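Local structure of halotolerant alpha-type carbonic anhydrase (dCA II) (Dunaliella salina, 1Y7W) at residues A[50-56]-A[283-287]. The protein catalyses the reversible hydration of carbon dioxide to bicarbonate as a zinc-dependent alpha-type carbonic anhydrase that tolerates high salt. Residues are numbered along the deposited sequence.
Sequences NQSPIDI and DREVY
Both segments are extended and mostly irregular. Segment 50-56 ends in the short strand 55-56; segment 283-287 leads into strand 287-289. The nearest CA pairs are Asn-50 with Arg-284 and Ile-56 with Val-286, both at 7.5 Å. The chains head roughly the same way but do not pair residue by residue. The peptide bond before Pro-53 is cis. No backbone hydrogen bond joins the segments. Arg-284 bridges the gap instead, with chi1 to chi4 in m, t, m and 176°. Its guanidinium meets Gln-51 O near its plane: Arg-284 NH1 and NH2 donate to this one acceptor at 3.0 and 2.9 Å. NE also bonds Leu-281 O, NH1 Asp-228 O and NH2 Asp-280 O. Asn-50 C lies over one guanidinium face, 3.2 Å from Arg-284 NH1. The CA-to-CB bond of Gln-51 points away. Its NE2 is hydrogen-bonded to Glu-238 OE1 and Cys-236 O, its OE1 to Arg-276 NH1. Beyond the arginine the contact is apolar. Ile-54 CD1 touches Val-286 CG2 at 3.6 Å, and Ile-56 CD1 lies 4.3 Å from Val-286 CG1. The contact joins the segment around strand 55-56 to the loop entering edge strand 287-289. All five guanidinium N-H groups go to carbonyls, so directional bonds, with no salt bridge among them, link several backbone segments.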
ATOM      1  N   ASN A  50       8.376  -3.530 -15.914  1.00 20.36           N
ATOM      2  CA  ASN A  50       7.920  -2.363 -15.139  1.00 18.16           C
ATOM      3  C   ASN A  50       7.414  -2.889 -13.767  1.00 17.69           C
ATOM      4  O   ASN A  50       6.316  -2.557 -13.267  1.00 19.12           O
ATOM      5  CB  ASN A  50       6.819  -1.636 -15.874  1.00 20.29           C
ATOM      6  CG  ASN A  50       7.264  -1.193 -17.258  1.00 22.56           C
ATOM      7  OD1 ASN A  50       8.123  -0.331 -17.418  1.00 24.94           O
ATOM      8  ND2 ASN A  50       6.704  -1.827 -18.258  1.00 25.37           N
ATOM      9  N   GLN A  51       8.219  -3.735 -13.148  1.00 15.63           N
ATOM     10  CA  GLN A  51       7.804  -4.301 -11.872  1.00 15.56           C
ATOM     11  C   GLN A  51       8.056  -3.451 -10.651  1.00 14.80           C
ATOM     12  O   GLN A  51       8.915  -2.568 -10.646  1.00 18.59           O
ATOM     13  CB  GLN A  51       8.454  -5.678 -11.687  1.00 14.89           C
ATOM     14  CG  GLN A  51       8.028  -6.697 -12.798  1.00 15.35           C
ATOM     15  CD  GLN A  51       6.621  -7.171 -12.525  1.00 14.30           C
ATOM     16  OE1 GLN A  51       6.391  -7.905 -11.564  1.00 16.98           O
ATOM     17  NE2 GLN A  51       5.640  -6.695 -13.340  1.00 16.73           N
ATOM     18  N   SER A  52       7.313  -3.760  -9.596  1.00 15.68           N
ATOM     19  CA  SER A  52       7.429  -3.061  -8.312  1.00 15.24           C
ATOM     20  C   SER A  52       7.650  -4.126  -7.235  1.00 12.88           C
ATOM     21  O   SER A  52       7.202  -5.299  -7.380  1.00 13.79           O
ATOM     22  CB  SER A  52       6.152  -2.267  -7.992  1.00 15.12           C
ATOM     23  OG  SER A  52       5.966  -1.230  -8.955  1.00 16.24           O
ATOM     24  N   PRO A  53       8.261  -3.729  -6.102  1.00 14.32           N
ATOM     25  CA  PRO A  53       8.768  -2.382  -5.727  1.00 14.30           C
ATOM     26  C   PRO A  53      10.130  -2.067  -6.336  1.00 15.32           C
ATOM     27  O   PRO A  53      10.697  -2.900  -6.997  1.00 16.69           O
ATOM     28  CB  PRO A  53       8.846  -2.436  -4.185  1.00 14.16           C
ATOM     29  CG  PRO A  53       9.233  -3.863  -3.941  1.00 13.52           C
ATOM     30  CD  PRO A  53       8.486  -4.701  -5.007  1.00 14.30           C
ATOM     31  N   ILE A  54      10.671  -0.884  -6.015  1.00 15.75           N
ATOM     32  CA  ILE A  54      11.965  -0.466  -6.523  1.00 15.48           C
ATOM     33  C   ILE A  54      12.629   0.376  -5.449  1.00 17.63           C
ATOM     34  O   ILE A  54      12.004   0.749  -4.445  1.00 16.06           O
ATOM     35  CB  ILE A  54      11.841   0.450  -7.806  1.00 16.29           C
ATOM     36  CG1 ILE A  54      10.969   1.680  -7.497  1.00 17.02           C
ATOM     37  CG2 ILE A  54      11.229  -0.345  -8.970  1.00 15.98           C
ATOM     38  CD1 ILE A  54      11.061   2.827  -8.597  1.00 16.28           C
ATOM     39  N   ASP A  55      13.919   0.634  -5.637  1.00 20.36           N
ATOM     40  CA  ASP A  55      14.603   1.563  -4.756  1.00 21.10           C
ATOM     41  C   ASP A  55      14.328   3.008  -5.249  1.00 21.61           C
ATOM     42  O   ASP A  55      14.271   3.290  -6.450  1.00 22.66           O
ATOM     43  CB  ASP A  55      16.133   1.354  -4.773  1.00 22.99           C
ATOM     44  CG  ASP A  55      16.837   2.413  -3.943  1.00 25.27           C
ATOM     45  OD1 ASP A  55      16.475   2.504  -2.741  1.00 21.69           O
ATOM     46  OD2 ASP A  55      17.697   3.170  -4.479  1.00 24.65           O
ATOM     47  N   ILE A  56      14.134   3.938  -4.325  1.00 22.51           N
ATOM     48  CA  ILE A  56      13.875   5.320  -4.687  1.00 22.68           C
ATOM     49  C   ILE A  56      15.177   6.073  -4.308  1.00 24.87           C
ATOM     50  O   ILE A  56      15.456   6.285  -3.140  1.00 23.30           O
ATOM     51  CB  ILE A  56      12.708   5.931  -3.858  1.00 21.92           C
ATOM     52  CG1 ILE A  56      11.445   5.050  -3.912  1.00 23.07           C
ATOM     53  CG2 ILE A  56      12.365   7.345  -4.381  1.00 20.16           C
ATOM     54  CD1 ILE A  56      10.913   4.887  -5.287  1.00 23.04           C
ATOM     55  N   ASP A 283      14.246   0.694 -18.033  1.00 26.18           N
ATOM     56  CA  ASP A 283      14.421   1.988 -18.706  1.00 27.01           C
ATOM     57  C   ASP A 283      13.515   3.109 -18.131  1.00 26.46           C
ATOM     58  O   ASP A 283      13.457   4.234 -18.682  1.00 24.56           O
ATOM     59  CB  ASP A 283      14.240   1.834 -20.205  1.00 31.82           C
ATOM     60  CG  ASP A 283      12.896   1.373 -20.560  1.00 35.75           C
ATOM     61  OD1 ASP A 283      12.571   1.279 -21.785  1.00 40.02           O
ATOM     62  OD2 ASP A 283      12.151   1.086 -19.610  1.00 40.16           O
ATOM     63  N   ARG A 284      12.862   2.824 -17.004  1.00 22.60           N
ATOM     64  CA  ARG A 284      12.030   3.815 -16.308  1.00 21.58           C
ATOM     65  C   ARG A 284      12.825   4.856 -15.581  1.00 21.86           C
ATOM     66  O   ARG A 284      14.000   4.598 -15.201  1.00 23.28           O
ATOM     67  CB  ARG A 284      11.182   3.113 -15.249  1.00 19.72           C
ATOM     68  CG  ARG A 284      10.189   2.144 -15.816  1.00 18.64           C
ATOM     69  CD  ARG A 284       9.399   1.389 -14.729  1.00 18.89           C
ATOM     70  NE  ARG A 284      10.259   0.375 -14.060  1.00 17.72           N
ATOM     71  CZ  ARG A 284       9.874  -0.378 -13.042  1.00 18.34           C
ATOM     72  NH1 ARG A 284       8.653  -0.244 -12.537  1.00 17.61           N
ATOM     73  NH2 ARG A 284      10.693  -1.306 -12.537  1.00 15.83           N
ATOM     74  N   GLU A 285      12.226   6.028 -15.379  1.00 19.71           N
ATOM     75  CA  GLU A 285      12.826   7.064 -14.524  1.00 22.72           C
ATOM     76  C   GLU A 285      11.816   7.189 -13.390  1.00 21.10           C
ATOM     77  O   GLU A 285      10.706   6.664 -13.502  1.00 20.75           O
ATOM     78  CB  GLU A 285      12.971   8.434 -15.202  1.00 25.28           C
ATOM     79  CG  GLU A 285      13.920   8.473 -16.386  1.00 31.60           C
ATOM     80  CD  GLU A 285      15.378   8.330 -15.997  1.00 34.28           C
ATOM     81  OE1 GLU A 285      15.684   8.381 -14.773  1.00 37.07           O
ATOM     82  OE2 GLU A 285      16.233   8.164 -16.923  1.00 37.95           O
ATOM     83  N   VAL A 286      12.204   7.841 -12.296  1.00 19.38           N
ATOM     84  CA  VAL A 286      11.303   8.025 -11.147  1.00 20.12           C
ATOM     85  C   VAL A 286      11.266   9.539 -11.044  1.00 21.14           C
ATOM     86  O   VAL A 286      12.277  10.186 -11.231  1.00 20.72           O
ATOM     87  CB  VAL A 286      11.884   7.350  -9.885  1.00 18.46           C
ATOM     88  CG1 VAL A 286      10.876   7.472  -8.685  1.00 20.40           C
ATOM     89  CG2 VAL A 286      12.119   5.838 -10.173  1.00 16.58           C
ATOM     90  N   TYR A 287      10.107  10.099 -10.707  1.00 21.19           N
ATOM     91  CA  TYR A 287       9.941  11.559 -10.691  1.00 21.43           C
ATOM     92  C   TYR A 287       9.634  12.084  -9.299  1.00 22.09           C
ATOM     93  O   TYR A 287       9.066  11.374  -8.493  1.00 22.87           O
ATOM     94  CB  TYR A 287       8.821  11.910 -11.708  1.00 21.74           C
ATOM     95  CG  TYR A 287       9.078  11.267 -13.049  1.00 20.21           C
ATOM     96  CD1 TYR A 287       8.680   9.953 -13.310  1.00 21.01           C
ATOM     97  CD2 TYR A 287       9.789  11.953 -14.038  1.00 19.10           C
ATOM     98  CE1 TYR A 287       8.979   9.331 -14.520  1.00 19.85           C
ATOM     99  CE2 TYR A 287      10.105  11.343 -15.245  1.00 20.92           C
ATOM    100  CZ  TYR A 287       9.699  10.050 -15.481  1.00 21.17           C
ATOM    101  OH  TYR A 287       9.926   9.513 -16.695  1.00 24.35           O
TER